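Local coordinates for protein pyruvate kinase (Pyrobaculum aerophilum, PDB 3QTG) that catalyses the last step of glycolysis, transfer of the phosphoryl group of phosphoenolpyruvate to ADP to give pyruvate and ATP, with the help of a divalent metal cation, at residues R138-V143 with V154-G159. Sequence-based numbering, arbitrary orientation.
Sequences RLRLKV and VAESSG
Arg140 and Glu156 each set CG anti to their own carbonyl carbon, beside the backbone N (chi1 -45° and -64°), and from there the two chains converge. The arginine bends at chi3, whereas the glutamate runs extended beyond CG and close by Arg140 O, with its CB 3.6 Å from that atom. The salt bridge that results is single-pronged: NH1 of Arg140 meets OE1 of Glu156 on the syn side at 2.5 Å, in a clearly bent bond whose very short modelled length is doubtful and no sign of strength. The carboxylate sits at the edge of the guanidinium, close to its plane, although the two planes are turned 47° apart. Arg140 NH2 forms a second salt bridge, with Glu170, so the guanidinium is shared by two acids. The other carboxylate oxygen, OE2 of Glu156, lies 3.7 Å from CG of Lys142, whose ammonium stays beyond contact but may add to the favourable electrostatics. Strands 139-146 and 150-155 form a beta hairpin in the small, mostly antiparallel beta domain, the B domain of pyruvate kinases, which stands apart from the TIM barrel. Lys142 and Val154 are a hydrogen-bonded antiparallel pair, joined by Lys142 N to Val154 O and by Val154 N to Lys142 O. One further backbone bond, Glu156 N to Arg140 O (3.0 Å, nearly straight), follows just past the end of strand 150-155, in the same residue pair as the salt bridge. On the face carrying Leu141 and Ala155 the contact is apolar: CD1 of Leu141 rests 3.9 Å from CB of Ala155, and Leu141 also touches Val102 and Met134. Past Glu156 the backbones diverge, and the buried Leu139 reaches across, CD1 lying 3.4 Å from Ser157 O and CD2 near CA of Gly159.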
# COMPACT_ATOMS: atom_id res chain seq x y z
N ARG A 138 -9.76 -33.34 -36.58
CA ARG A 138 -8.84 -34.12 -37.44
C ARG A 138 -9.05 -33.95 -38.96
O ARG A 138 -8.21 -34.34 -39.77
CB ARG A 138 -8.93 -35.62 -37.11
CG ARG A 138 -8.64 -35.98 -35.65
CD ARG A 138 -8.30 -37.48 -35.50
NE ARG A 138 -8.25 -37.89 -34.09
CZ ARG A 138 -7.15 -37.87 -33.32
NH1 ARG A 138 -5.98 -37.47 -33.82
NH2 ARG A 138 -7.23 -38.25 -32.05
N LEU A 139 -10.21 -33.42 -39.34
CA LEU A 139 -10.45 -33.09 -40.74
C LEU A 139 -10.76 -31.61 -40.76
O LEU A 139 -11.76 -31.18 -40.18
CB LEU A 139 -11.60 -33.93 -41.31
CG LEU A 139 -11.97 -33.81 -42.81
CD1 LEU A 139 -10.76 -33.73 -43.75
CD2 LEU A 139 -12.92 -34.95 -43.24
N ARG A 140 -9.88 -30.84 -41.37
CA ARG A 140 -10.08 -29.41 -41.53
C ARG A 140 -10.37 -29.13 -42.99
O ARG A 140 -9.78 -29.74 -43.87
CB ARG A 140 -8.87 -28.61 -41.07
CG ARG A 140 -8.29 -29.08 -39.74
CD ARG A 140 -6.92 -28.48 -39.46
NE ARG A 140 -7.08 -27.22 -38.73
CZ ARG A 140 -6.98 -26.04 -39.30
NH1 ARG A 140 -6.71 -25.98 -40.58
NH2 ARG A 140 -7.13 -24.93 -38.60
N LEU A 141 -11.29 -28.20 -43.22
CA LEU A 141 -11.64 -27.79 -44.58
C LEU A 141 -11.66 -26.27 -44.63
O LEU A 141 -12.30 -25.63 -43.80
CB LEU A 141 -13.02 -28.32 -45.02
CG LEU A 141 -13.71 -29.69 -44.93
CD1 LEU A 141 -13.64 -30.57 -46.23
CD2 LEU A 141 -13.45 -30.50 -43.64
N LYS A 142 -10.98 -25.72 -45.63
CA LYS A 142 -10.85 -24.27 -45.78
C LYS A 142 -11.98 -23.79 -46.71
O LYS A 142 -12.04 -24.20 -47.86
CB LYS A 142 -9.50 -23.95 -46.43
CG LYS A 142 -8.69 -22.87 -45.77
CD LYS A 142 -9.46 -21.62 -45.41
CE LYS A 142 -8.54 -20.69 -44.60
NZ LYS A 142 -7.42 -20.18 -45.44
N VAL A 143 -12.84 -22.91 -46.22
CA VAL A 143 -13.97 -22.38 -47.01
C VAL A 143 -13.55 -21.40 -48.13
O VAL A 143 -12.96 -20.35 -47.88
CB VAL A 143 -15.06 -21.77 -46.10
CG1 VAL A 143 -16.26 -21.26 -46.91
CG2 VAL A 143 -15.52 -22.79 -45.05
N VAL A 154 -12.09 -26.58 -49.16
CA VAL A 154 -11.02 -27.45 -49.61
C VAL A 154 -10.51 -28.25 -48.43
O VAL A 154 -10.13 -27.67 -47.40
CB VAL A 154 -9.84 -26.65 -50.25
CG1 VAL A 154 -8.61 -27.54 -50.51
CG2 VAL A 154 -10.28 -25.98 -51.55
N ALA A 155 -10.49 -29.57 -48.58
CA ALA A 155 -10.00 -30.46 -47.56
C ALA A 155 -8.47 -30.34 -47.44
O ALA A 155 -7.75 -30.39 -48.45
CB ALA A 155 -10.40 -31.87 -47.86
N GLU A 156 -8.00 -30.14 -46.21
CA GLU A 156 -6.59 -30.00 -45.92
C GLU A 156 -5.93 -31.38 -45.76
O GLU A 156 -4.72 -31.49 -45.81
CB GLU A 156 -6.38 -29.11 -44.70
CG GLU A 156 -6.86 -27.69 -44.94
CD GLU A 156 -6.73 -26.77 -43.72
OE1 GLU A 156 -6.00 -27.10 -42.75
OE2 GLU A 156 -7.37 -25.70 -43.75
N SER A 157 -6.76 -32.42 -45.59
CA SER A 157 -6.30 -33.80 -45.60
C SER A 157 -7.42 -34.75 -46.04
O SER A 157 -8.56 -34.33 -46.25
CB SER A 157 -5.74 -34.20 -44.22
OG SER A 157 -6.75 -34.14 -43.23
N SER A 158 -7.07 -36.03 -46.22
CA SER A 158 -8.01 -37.09 -46.51
C SER A 158 -8.83 -37.49 -45.29
O SER A 158 -8.43 -37.25 -44.15
CB SER A 158 -7.28 -38.32 -47.04
OG SER A 158 -7.03 -38.18 -48.42
N GLY A 159 -9.99 -38.10 -45.52
CA GLY A 159 -10.90 -38.42 -44.44
C GLY A 159 -12.21 -38.96 -44.96
O GLY A 159 -12.50 -38.91 -46.16